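Local coordinates for arginase (Glaciozyma antarctica, PDB 5YNL), which probably hydrolyses L-arginine to L-ornithine and urea, as a cold-adapted member of the manganese-dependent arginase family, at residues L157-V162 and P214-I219; A181-P186 and K242-N247; F201-D206 and P221-E226. All coordinates share one frame; numbering follows the deposited sequence.

Interaction 1: residues L157-V162 and P214-I219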
ATOM      1  N   LEU A 157       1.326  -5.722   7.366  1.00 46.17           N
ATOM      2  CA  LEU A 157      -0.108  -5.878   7.117  1.00 43.89           C
ATOM      3  C   LEU A 157      -0.414  -5.911   5.612  1.00 41.00           C
ATOM      4  O   LEU A 157      -1.505  -6.366   5.204  1.00 39.07           O
ATOM      5  CB  LEU A 157      -0.896  -4.749   7.768  1.00 44.29           C
ATOM      6  CG  LEU A 157      -1.277  -4.822   9.241  1.00 44.90           C
ATOM      7  CD1 LEU A 157      -0.396  -5.791  10.037  1.00 46.48           C
ATOM      8  CD2 LEU A 157      -1.218  -3.431   9.838  1.00 45.00           C
ATOM      9  N   ALA A 158       0.539  -5.434   4.799  1.00 45.87           N
ATOM     10  CA  ALA A 158       0.407  -5.549   3.343  1.00 41.12           C
ATOM     11  C   ALA A 158       0.338  -7.004   2.846  1.00 38.65           C
ATOM     12  O   ALA A 158      -0.084  -7.258   1.721  1.00 35.93           O
ATOM     13  CB  ALA A 158       1.479  -4.773   2.607  1.00 40.08           C
ATOM     14  N   MET A 159       0.760  -7.944   3.680  1.00 60.92           N
ATOM     15  CA  MET A 159       0.530  -9.341   3.399  1.00 58.55           C
ATOM     16  C   MET A 159      -0.965  -9.566   3.210  1.00 56.71           C
ATOM     17  O   MET A 159      -1.391 -10.227   2.259  1.00 54.57           O
ATOM     18  CB  MET A 159       1.063 -10.206   4.542  1.00 60.91           C
ATOM     19  CG  MET A 159       2.489 -10.688   4.318  1.00 60.55           C
ATOM     20  SD  MET A 159       3.053 -11.916   5.518  1.00 62.37           S
ATOM     21  CE  MET A 159       3.175 -10.886   6.991  1.00 66.85           C
ATOM     22  N   GLY A 160      -1.766  -8.991   4.100  1.00 49.29           N
ATOM     23  CA  GLY A 160      -3.204  -9.165   4.019  1.00 47.48           C
ATOM     24  C   GLY A 160      -3.838  -8.336   2.919  1.00 44.74           C
ATOM     25  O   GLY A 160      -4.566  -8.864   2.062  1.00 44.65           O
ATOM     26  N   THR A 161      -3.554  -7.038   2.950  1.00 51.85           N
ATOM     27  CA  THR A 161      -4.116  -6.081   2.007  1.00 48.88           C
ATOM     28  C   THR A 161      -3.874  -6.495   0.540  1.00 46.16           C
ATOM     29  O   THR A 161      -4.776  -6.400  -0.308  1.00 45.32           O
ATOM     30  CB  THR A 161      -3.550  -4.659   2.301  1.00 50.15           C
ATOM     31  OG1 THR A 161      -4.400  -3.645   1.758  1.00 47.12           O
ATOM     32  CG2 THR A 161      -2.212  -4.508   1.712  1.00 50.45           C
ATOM     33  N   VAL A 162      -2.670  -6.983   0.247  1.00 37.78           N
ATOM     34  CA  VAL A 162      -2.310  -7.356  -1.115  1.00 36.83           C
ATOM     35  C   VAL A 162      -2.944  -8.718  -1.474  1.00 39.16           C
ATOM     36  O   VAL A 162      -3.337  -8.952  -2.618  1.00 39.37           O
ATOM     37  CB  VAL A 162      -0.763  -7.374  -1.292  1.00 36.48           C
ATOM     38  CG1 VAL A 162      -0.345  -8.055  -2.592  1.00 36.50           C
ATOM     39  CG2 VAL A 162      -0.190  -5.976  -1.225  1.00 35.71           C
ATOM     40  N   PRO A 214       4.685 -23.114   6.698  1.00 91.44           N
ATOM     41  CA  PRO A 214       4.197 -23.569   8.002  1.00 93.90           C
ATOM     42  C   PRO A 214       2.798 -23.011   8.245  1.00 92.45           C
ATOM     43  O   PRO A 214       1.896 -23.261   7.443  1.00 92.17           O
ATOM     44  CB  PRO A 214       5.199 -22.948   8.970  1.00 93.69           C
ATOM     45  CG  PRO A 214       5.576 -21.626   8.298  1.00 89.56           C
ATOM     46  CD  PRO A 214       5.384 -21.815   6.799  1.00 88.33           C
ATOM     47  N   GLU A 215       2.626 -22.242   9.316  1.00120.92           N
ATOM     48  CA  GLU A 215       1.331 -21.641   9.625  1.00119.72           C
ATOM     49  C   GLU A 215       1.002 -20.406   8.770  1.00115.54           C
ATOM     50  O   GLU A 215       0.177 -19.576   9.161  1.00114.07           O
ATOM     51  CB  GLU A 215       1.237 -21.303  11.116  1.00122.81           C
ATOM     52  N   PHE A 216       1.650 -20.286   7.613  1.00101.65           N
ATOM     53  CA  PHE A 216       1.255 -19.301   6.609  1.00 98.17           C
ATOM     54  C   PHE A 216       0.755 -20.022   5.352  1.00 98.83           C
ATOM     55  O   PHE A 216       1.360 -19.945   4.277  1.00 97.74           O
ATOM     56  CB  PHE A 216       2.411 -18.345   6.281  1.00 95.55           C
ATOM     57  CG  PHE A 216       2.557 -17.200   7.258  1.00 93.89           C
ATOM     58  CD1 PHE A 216       1.796 -16.044   7.110  1.00 91.08           C
ATOM     59  CD2 PHE A 216       3.463 -17.272   8.310  1.00 95.41           C
ATOM     60  CE1 PHE A 216       1.932 -14.981   7.994  1.00 89.78           C
ATOM     61  CE2 PHE A 216       3.605 -16.214   9.201  1.00 94.19           C
ATOM     62  CZ  PHE A 216       2.837 -15.067   9.042  1.00 91.36           C
ATOM     63  N   SER A 217      -0.367 -20.717   5.508  1.00 79.65           N
ATOM     64  CA  SER A 217      -0.913 -21.572   4.459  1.00 81.14           C
ATOM     65  C   SER A 217      -1.898 -20.803   3.581  1.00 78.87           C
ATOM     66  O   SER A 217      -1.920 -20.973   2.355  1.00 78.64           O
ATOM     67  CB  SER A 217      -1.603 -22.792   5.078  1.00 85.01           C
ATOM     68  OG  SER A 217      -1.019 -23.133   6.326  1.00 86.80           O
ATOM     69  N   TRP A 218      -2.703 -19.954   4.221  1.00 99.49           N
ATOM     70  CA  TRP A 218      -3.686 -19.116   3.535  1.00 97.42           C
ATOM     71  C   TRP A 218      -3.058 -18.195   2.487  1.00 94.26           C
ATOM     72  O   TRP A 218      -3.754 -17.669   1.616  1.00 92.94           O
ATOM     73  CB  TRP A 218      -4.460 -18.276   4.550  1.00 96.50           C
ATOM     74  CG  TRP A 218      -3.582 -17.344   5.311  1.00 94.44           C
ATOM     75  CD1 TRP A 218      -2.856 -17.631   6.428  1.00 95.80           C
ATOM     76  CD2 TRP A 218      -3.325 -15.965   5.009  1.00 90.90           C
ATOM     77  NE1 TRP A 218      -2.167 -16.517   6.846  1.00 93.39           N
ATOM     78  CE2 TRP A 218      -2.438 -15.481   5.990  1.00 90.32           C
ATOM     79  CE3 TRP A 218      -3.763 -15.090   4.006  1.00 88.39           C
ATOM     80  CZ2 TRP A 218      -1.981 -14.159   5.999  1.00 87.28           C
ATOM     81  CZ3 TRP A 218      -3.305 -13.780   4.016  1.00 85.31           C
ATOM     82  CH2 TRP A 218      -2.426 -13.328   5.005  1.00 84.77           C
ATOM     83  N   ILE A 219      -1.748 -17.999   2.570  1.00119.62           N
ATOM     84  CA  ILE A 219      -1.064 -17.144   1.612  1.00116.89           C
ATOM     85  C   ILE A 219      -0.663 -17.896   0.351  1.00118.12           C
ATOM     86  O   ILE A 219       0.159 -18.819   0.391  1.00120.22           O
ATOM     87  CB  ILE A 219       0.179 -16.471   2.217  1.00115.33           C
ATOM     88  CG1 ILE A 219      -0.240 -15.468   3.290  1.00113.76           C
ATOM     89  CG2 ILE A 219       0.985 -15.773   1.130  1.00113.09           C
ATOM     90  CD1 ILE A 219       0.916 -14.716   3.918  1.00112.36           C
TER
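G160, whose CA meets the edge of the W218 indole at CH2, also gives its N-H to L157 O, an oxygen gripped by two backbone amides: G160 N at 2.9 Å and T161 N, the amide of the next residue. That double hold belongs to the start of helix 158-168, and from this turn M159 reaches across to the loop between helix 198-202 and strand 228-233. The M159 chain bends at chi3 (-70°), and SD carries its contact. The sulfur lies 3.9 Å from I219 CD1 and 4.1 Å from F216 CE1, and the side chain crosses both partners at about a right angle. With SD 5.0 Å from the F216 ring centroid and 46° off the ring normal, this is a Met-aromatic contact of oblique geometry. Within the loop, I219 CG1 sits above one face of W218, toward the rim of the ring. The indole NE1 is hydrogen-bonded to S128 OG of helix 124-142, so W218 spans two helices with its polar end satisfied. No hydrogen bond crosses between 157-162 and 214-219: a polarisable sulfur and apolar carbon contacts hold this buried join.

Interaction 2: residues A181-P186 and K242-N247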
ATOM      1  N   ALA A 181      12.460  -2.015   1.733  1.00 46.96           N
ATOM      2  CA  ALA A 181      11.991  -2.991   0.748  1.00 46.96           C
ATOM      3  C   ALA A 181      11.129  -4.094   1.373  1.00 49.54           C
ATOM      4  O   ALA A 181      10.335  -4.717   0.672  1.00 49.27           O
ATOM      5  CB  ALA A 181      13.167  -3.591  -0.041  1.00 47.17           C
ATOM      6  N   ASP A 182      11.288  -4.331   2.677  1.00 50.05           N
ATOM      7  CA  ASP A 182      10.528  -5.373   3.385  1.00 54.29           C
ATOM      8  C   ASP A 182      10.470  -6.720   2.617  1.00 52.67           C
ATOM      9  O   ASP A 182       9.424  -7.381   2.568  1.00 53.86           O
ATOM     10  CB  ASP A 182       9.103  -4.879   3.707  1.00 57.45           C
ATOM     11  CG  ASP A 182       9.079  -3.716   4.691  1.00 60.21           C
ATOM     12  OD1 ASP A 182      10.064  -3.517   5.425  1.00 60.17           O
ATOM     13  OD2 ASP A 182       8.051  -3.008   4.748  1.00 62.19           O
ATOM     14  N   ILE A 183      11.586  -7.125   2.017  1.00 60.88           N
ATOM     15  CA  ILE A 183      11.556  -8.292   1.142  1.00 60.93           C
ATOM     16  C   ILE A 183      12.317  -9.504   1.682  1.00 64.08           C
ATOM     17  O   ILE A 183      12.461 -10.511   0.989  1.00 65.63           O
ATOM     18  CB  ILE A 183      12.019  -7.935  -0.301  1.00 59.79           C
ATOM     19  CG1 ILE A 183      11.349  -8.847  -1.336  1.00 60.42           C
ATOM     20  CG2 ILE A 183      13.531  -7.973  -0.428  1.00 61.19           C
ATOM     21  CD1 ILE A 183      11.459  -8.318  -2.735  1.00 59.20           C
ATOM     22  N   ASN A 184      12.774  -9.420   2.926  1.00 72.52           N
ATOM     23  CA  ASN A 184      13.514 -10.530   3.526  1.00 75.81           C
ATOM     24  C   ASN A 184      12.744 -11.839   3.612  1.00 77.54           C
ATOM     25  O   ASN A 184      11.578 -11.859   4.001  1.00 76.82           O
ATOM     26  CB  ASN A 184      14.022 -10.168   4.922  1.00 77.06           C
ATOM     27  CG  ASN A 184      15.508  -9.931   4.946  1.00 78.38           C
ATOM     28  OD1 ASN A 184      16.196 -10.155   3.951  1.00 78.61           O
ATOM     29  ND2 ASN A 184      16.020  -9.493   6.085  1.00 79.56           N
ATOM     30  N   THR A 185      13.409 -12.930   3.245  1.00 63.44           N
ATOM     31  CA  THR A 185      12.908 -14.265   3.557  1.00 66.03           C
ATOM     32  C   THR A 185      13.185 -14.499   5.040  1.00 68.11           C
ATOM     33  O   THR A 185      14.054 -13.842   5.619  1.00 68.20           O
ATOM     34  CB  THR A 185      13.623 -15.339   2.711  1.00 68.54           C
ATOM     35  OG1 THR A 185      13.262 -16.650   3.167  1.00 71.50           O
ATOM     36  CG2 THR A 185      15.134 -15.183   2.807  1.00 69.97           C
ATOM     37  N   PRO A 186      12.443 -15.420   5.673  1.00 96.94           N
ATOM     38  CA  PRO A 186      12.804 -15.821   7.041  1.00 99.68           C
ATOM     39  C   PRO A 186      14.191 -16.470   7.108  1.00102.73           C
ATOM     40  O   PRO A 186      14.674 -16.790   8.198  1.00105.36           O
ATOM     41  CB  PRO A 186      11.725 -16.843   7.397  1.00101.37           C
ATOM     42  CG  PRO A 186      10.547 -16.431   6.584  1.00 98.49           C
ATOM     43  CD  PRO A 186      11.111 -15.914   5.284  1.00 96.45           C
ATOM     44  N   LYS A 242      20.373  -7.937  -2.602  1.00 75.15           N
ATOM     45  CA  LYS A 242      20.608  -9.081  -3.488  1.00 74.57           C
ATOM     46  C   LYS A 242      19.297  -9.700  -3.973  1.00 73.07           C
ATOM     47  O   LYS A 242      19.157 -10.022  -5.152  1.00 71.44           O
ATOM     48  CB  LYS A 242      21.469 -10.153  -2.803  1.00 78.27           C
ATOM     49  N   ILE A 243      18.345  -9.873  -3.057  1.00 74.13           N
ATOM     50  CA  ILE A 243      17.042 -10.446  -3.388  1.00 73.22           C
ATOM     51  C   ILE A 243      16.351  -9.609  -4.473  1.00 70.04           C
ATOM     52  O   ILE A 243      15.762 -10.148  -5.418  1.00 68.89           O
ATOM     53  CB  ILE A 243      16.135 -10.546  -2.128  1.00 75.22           C
ATOM     54  CG1 ILE A 243      16.696 -11.561  -1.118  1.00 78.79           C
ATOM     55  CG2 ILE A 243      14.718 -10.937  -2.508  1.00 74.33           C
ATOM     56  CD1 ILE A 243      15.866 -11.689   0.168  1.00 81.43           C
ATOM     57  N   LEU A 244      16.449  -8.289  -4.331  1.00 62.98           N
ATOM     58  CA  LEU A 244      15.812  -7.347  -5.249  1.00 60.29           C
ATOM     59  C   LEU A 244      16.374  -7.495  -6.665  1.00 58.72           C
ATOM     60  O   LEU A 244      15.627  -7.442  -7.643  1.00 57.24           O
ATOM     61  CB  LEU A 244      15.986  -5.900  -4.761  1.00 59.61           C
ATOM     62  CG  LEU A 244      15.324  -5.413  -3.466  1.00 61.16           C
ATOM     63  CD1 LEU A 244      15.610  -3.942  -3.262  1.00 60.16           C
ATOM     64  CD2 LEU A 244      13.831  -5.626  -3.485  1.00 61.23           C
ATOM     65  N   LYS A 245      17.686  -7.670  -6.770  1.00 69.38           N
ATOM     66  CA  LYS A 245      18.333  -7.773  -8.077  1.00 68.50           C
ATOM     67  C   LYS A 245      18.182  -9.164  -8.698  1.00 69.41           C
ATOM     68  O   LYS A 245      18.108  -9.294  -9.923  1.00 68.55           O
ATOM     69  CB  LYS A 245      19.817  -7.400  -7.970  1.00 73.09           C
ATOM     70  N   ASP A 246      18.152 -10.198  -7.857  1.00 64.27           N
ATOM     71  CA  ASP A 246      17.967 -11.565  -8.329  1.00 65.28           C
ATOM     72  C   ASP A 246      16.595 -11.736  -8.985  1.00 63.87           C
ATOM     73  O   ASP A 246      16.456 -12.467  -9.959  1.00 63.90           O
ATOM     74  CB  ASP A 246      18.119 -12.567  -7.174  1.00 67.84           C
ATOM     75  CG  ASP A 246      19.562 -12.745  -6.718  1.00 70.10           C
ATOM     76  OD1 ASP A 246      20.487 -12.228  -7.384  1.00 69.79           O
ATOM     77  OD2 ASP A 246      19.766 -13.425  -5.690  1.00 72.55           O
ATOM     78  N   ASN A 247      15.587 -11.055  -8.446  1.00 71.90           N
ATOM     79  CA  ASN A 247      14.227 -11.191  -8.964  1.00 71.11           C
ATOM     80  C   ASN A 247      13.840 -10.062  -9.907  1.00 69.13           C
ATOM     81  O   ASN A 247      12.683  -9.947 -10.312  1.00 68.69           O
ATOM     82  CB  ASN A 247      13.222 -11.307  -7.819  1.00 72.16           C
ATOM     83  CG  ASN A 247      13.445 -12.552  -6.977  1.00 74.42           C
ATOM     84  OD1 ASN A 247      12.843 -13.596  -7.227  1.00 75.15           O
ATOM     85  ND2 ASN A 247      14.323 -12.451  -5.978  1.00 75.79           N
TER
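I183 meets two residues of helix 241-246 at once, I243 and L244, and its branches divide the work. CG2 rests 3.8 Å from I243 CG2, while CD1 goes to L244 CD2 at 3.7 Å. I183 holds CG1 anti to the backbone N (chi1 -151°), which carries CD1 over to the leucine; against I243 the two isoleucine side chains slide past each other in opposite directions. A181 CB adds to the same patch, 4.1 Å from L244 CD2. The other branch of I243 ends in CD1, which lies against the loop backbone, 3.7 Å from I183 O. N184 OD1 is buried against that methyl, 4.1 Å away, and has no hydrogen-bonding partner in the model. With a serine in place of I183, L244 CD2 and I243 CG2 would probably lose their methyl partners and a gap would open between loop and helix.

One shell out, N247, the first residue past the helix, folds its amide back onto I243 O. ND2 binds that oxygen at 2.8 Å, with a nearly straight N-H...O angle of 174° and the acceptor in the amide plane, and N247 N also donates to it. Further partners hold the loop: N184 O bonds S200 OG, and I183 also touches V199 and Y230, the latter shared with L244. D182, facing the opposite way from the helix, belongs to the Asp-Ala-His-Ala-Asp signature that carries manganese ligands in arginases; it lies close to D237, in keeping with a metal site as in relatives. Across the contact itself there is no hydrogen bond, so the join between this peripheral helix and the loop that begins at the end of the signature rests mainly on apolar van der Waals packing.

Interaction 3: residues F201-D206 and P221-E226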
ATOM      1  N   PHE A 201       6.706 -13.301   1.057  1.00 51.74           N
ATOM      2  CA  PHE A 201       5.610 -14.276   1.079  1.00 53.48           C
ATOM      3  C   PHE A 201       4.729 -14.074  -0.157  1.00 52.31           C
ATOM      4  O   PHE A 201       4.303 -15.030  -0.792  1.00 54.19           O
ATOM      5  CB  PHE A 201       4.766 -14.122   2.354  1.00 53.58           C
ATOM      6  CG  PHE A 201       5.449 -14.599   3.620  1.00 55.67           C
ATOM      7  CD1 PHE A 201       6.430 -13.831   4.246  1.00 54.86           C
ATOM      8  CD2 PHE A 201       5.072 -15.803   4.211  1.00 58.70           C
ATOM      9  CE1 PHE A 201       7.047 -14.269   5.419  1.00 57.13           C
ATOM     10  CE2 PHE A 201       5.689 -16.251   5.385  1.00 60.92           C
ATOM     11  CZ  PHE A 201       6.677 -15.480   5.986  1.00 60.17           C
ATOM     12  N   LEU A 202       4.442 -12.812  -0.487  1.00 49.13           N
ATOM     13  CA  LEU A 202       3.606 -12.516  -1.655  1.00 48.10           C
ATOM     14  C   LEU A 202       4.267 -12.969  -2.957  1.00 49.07           C
ATOM     15  O   LEU A 202       3.581 -13.367  -3.904  1.00 49.89           O
ATOM     16  CB  LEU A 202       3.276 -11.033  -1.714  1.00 44.96           C
ATOM     17  CG  LEU A 202       2.578 -10.525  -0.452  1.00 44.21           C
ATOM     18  CD1 LEU A 202       2.616  -8.997  -0.404  1.00 41.25           C
ATOM     19  CD2 LEU A 202       1.147 -11.051  -0.340  1.00 45.36           C
ATOM     20  N   LEU A 203       5.597 -12.907  -2.996  1.00 44.91           N
ATOM     21  CA  LEU A 203       6.337 -13.339  -4.175  1.00 46.16           C
ATOM     22  C   LEU A 203       6.443 -14.859  -4.160  1.00 49.64           C
ATOM     23  O   LEU A 203       6.637 -15.491  -5.197  1.00 51.40           O
ATOM     24  CB  LEU A 203       7.716 -12.686  -4.228  1.00 45.31           C
ATOM     25  CG  LEU A 203       7.683 -11.166  -4.447  1.00 42.06           C
ATOM     26  CD1 LEU A 203       8.982 -10.540  -3.980  1.00 41.42           C
ATOM     27  CD2 LEU A 203       7.438 -10.832  -5.933  1.00 41.54           C
ATOM     28  N   GLY A 204       6.284 -15.436  -2.974  1.00 72.23           N
ATOM     29  CA  GLY A 204       6.301 -16.873  -2.826  1.00 75.66           C
ATOM     30  C   GLY A 204       7.697 -17.455  -2.836  1.00 77.67           C
ATOM     31  O   GLY A 204       8.173 -17.935  -3.864  1.00 79.18           O
ATOM     32  N   LEU A 205       8.357 -17.407  -1.689  1.00 83.66           N
ATOM     33  CA  LEU A 205       9.591 -18.155  -1.499  1.00 86.29           C
ATOM     34  C   LEU A 205       9.697 -18.562  -0.038  1.00 87.70           C
ATOM     35  O   LEU A 205      10.766 -18.994   0.413  1.00 89.72           O
ATOM     36  CB  LEU A 205      10.830 -17.375  -1.987  1.00 85.21           C
ATOM     37  CG  LEU A 205      11.099 -15.882  -1.741  1.00 81.87           C
ATOM     38  CD1 LEU A 205      10.195 -14.974  -2.562  1.00 78.98           C
ATOM     39  CD2 LEU A 205      11.025 -15.530  -0.269  1.00 81.35           C
ATOM     40  N   ASP A 206       8.565 -18.422   0.669  1.00 76.27           N
ATOM     41  CA  ASP A 206       8.437 -18.691   2.116  1.00 77.53           C
ATOM     42  C   ASP A 206       9.335 -19.814   2.633  1.00 81.20           C
ATOM     43  O   ASP A 206       9.205 -20.968   2.221  1.00 83.84           O
ATOM     44  CB  ASP A 206       6.976 -18.974   2.517  1.00 77.69           C
ATOM     45  CG  ASP A 206       6.019 -18.979   1.333  1.00 76.71           C
ATOM     46  OD1 ASP A 206       6.114 -18.069   0.470  1.00 74.16           O
ATOM     47  OD2 ASP A 206       5.165 -19.899   1.283  1.00 78.73           O
ATOM     48  N   PRO A 221       1.173 -17.151  -3.298  1.00 72.44           N
ATOM     49  CA  PRO A 221       2.000 -16.156  -3.983  1.00 70.08           C
ATOM     50  C   PRO A 221       1.173 -15.518  -5.086  1.00 68.87           C
ATOM     51  O   PRO A 221       0.976 -16.136  -6.134  1.00 70.74           O
ATOM     52  CB  PRO A 221       3.125 -16.996  -4.597  1.00 72.24           C
ATOM     53  CG  PRO A 221       3.176 -18.236  -3.782  1.00 75.15           C
ATOM     54  CD  PRO A 221       1.767 -18.499  -3.340  1.00 75.73           C
ATOM     55  N   CYS A 222       0.682 -14.307  -4.856  1.00 65.72           N
ATOM     56  CA  CYS A 222      -0.223 -13.689  -5.813  1.00 64.79           C
ATOM     57  C   CYS A 222       0.452 -12.563  -6.594  1.00 62.52           C
ATOM     58  O   CYS A 222      -0.186 -11.896  -7.417  1.00 61.61           O
ATOM     59  CB  CYS A 222      -1.467 -13.178  -5.088  1.00 63.81           C
ATOM     60  SG  CYS A 222      -1.134 -11.949  -3.789  1.00 60.80           S
ATOM     61  N   LEU A 223       1.745 -12.367  -6.335  1.00 70.86           N
ATOM     62  CA  LEU A 223       2.488 -11.235  -6.889  1.00 68.87           C
ATOM     63  C   LEU A 223       3.722 -11.665  -7.680  1.00 70.19           C
ATOM     64  O   LEU A 223       4.685 -12.183  -7.107  1.00 71.09           O
ATOM     65  CB  LEU A 223       2.928 -10.291  -5.766  1.00 66.78           C
ATOM     66  CG  LEU A 223       3.647  -9.031  -6.247  1.00 65.20           C
ATOM     67  CD1 LEU A 223       2.638  -8.002  -6.738  1.00 63.37           C
ATOM     68  CD2 LEU A 223       4.524  -8.436  -5.152  1.00 64.36           C
ATOM     69  N   LYS A 224       3.689 -11.443  -8.992  1.00 49.25           N
ATOM     70  CA  LYS A 224       4.853 -11.645  -9.845  1.00 50.45           C
ATOM     71  C   LYS A 224       5.835 -10.488  -9.626  1.00 48.01           C
ATOM     72  O   LYS A 224       5.411  -9.346  -9.433  1.00 45.68           O
ATOM     73  CB  LYS A 224       4.418 -11.702 -11.311  1.00 51.72           C
ATOM     74  CG  LYS A 224       3.702 -13.000 -11.735  1.00 54.98           C
ATOM     75  CD  LYS A 224       2.677 -12.734 -12.860  1.00 55.54           C
ATOM     76  CE  LYS A 224       2.210 -14.017 -13.574  1.00 59.39           C
ATOM     77  NZ  LYS A 224       3.145 -14.548 -14.621  1.00 61.97           N
ATOM     78  N   PRO A 225       7.147 -10.771  -9.655  1.00 49.95           N
ATOM     79  CA  PRO A 225       8.183  -9.755  -9.414  1.00 48.31           C
ATOM     80  C   PRO A 225       8.188  -8.594 -10.413  1.00 47.28           C
ATOM     81  O   PRO A 225       8.808  -7.561 -10.137  1.00 45.68           O
ATOM     82  CB  PRO A 225       9.492 -10.550  -9.546  1.00 50.34           C
ATOM     83  CG  PRO A 225       9.127 -11.777 -10.379  1.00 53.39           C
ATOM     84  CD  PRO A 225       7.736 -12.101  -9.902  1.00 53.03           C
ATOM     85  N   GLU A 226       7.529  -8.755 -11.555  1.00 50.17           N
ATOM     86  CA  GLU A 226       7.458  -7.672 -12.528  1.00 50.50           C
ATOM     87  C   GLU A 226       6.199  -6.837 -12.309  1.00 50.79           C
ATOM     88  O   GLU A 226       5.929  -5.896 -13.064  1.00 51.50           O
ATOM     89  CB  GLU A 226       7.447  -8.234 -13.940  1.00 52.08           C
ATOM     90  CG  GLU A 226       6.184  -8.996 -14.234  1.00 53.48           C
ATOM     91  CD  GLU A 226       6.418 -10.483 -14.390  1.00 56.01           C
ATOM     92  OE1 GLU A 226       7.406 -11.013 -13.817  1.00 56.25           O
ATOM     93  OE2 GLU A 226       5.610 -11.118 -15.098  1.00 57.87           O
TER
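L223 N hydrogen-bonds to L202 O where a Schellman motif ends helix 198-202. In that motif G204, with positive phi, is the C-prime residue: its N bonds weakly to F201 O, and L205 N returns to S200 O. L202 O instead turns across to the second segment. L223 N reaches it at 3.2 Å, with an N-H...O angle of 148°, and comes from above the carbonyl plane. P221 CA, also at 3.2 Å, adds a CA-H...O contact to the same oxygen. A second one, from L203 CA to L223 O, is almost straight at 177°.

The close-packed part is the inner side. L202 CB lies 4.1 Å from L223 CB, and L202 CD2 reaches C222 SG; behind them V162, S163 and F166 of helix 158-168 complete the packing, so these leucines are buried. L223 sets CG anti to its own nitrogen (chi1 -177°), and CD2 ends 3.9 Å from L203 CD2.

Outward, the contact runs to exposed residues and fewer side chains. P221 is exposed and lays its ring against the G204 backbone, CG being 3.5 Å from CA; a beta carbon at G204 would run into that ring, so the glycine suits both the positive phi and the close approach. K224 points away from the helix end and is exposed, leaving its backbone carbonyl carbon to graze L203. P225 meets L203 only by carbon contacts, with I249 beside both. The L203 methyl on this outer side, CD2, is also 3.3 Å from L223 O.

How the interactions relate
Starting from the N terminus, 157-162 opens interaction 1 on the first turn of helix 158-168; segment 181-186 opens interaction 2 after strand 173-177; and segment 201-206 opens interaction 3 at the end of helix 198-202. They close in another order: 214-219 ends interaction 1, 221-226 ends interaction 3, and 242-247 ends interaction 2. Interaction 3 is thus nested inside the loop of interaction 2, and interaction 1 crosses both. Interaction 3 touches each of the others, through F201 on F216 and L202 on V162 to interaction 1, and through L203 on I183 to interaction 2. Together they tie three helices, 158-168, 198-202 and 241-246, to the connections around the parallel sheet.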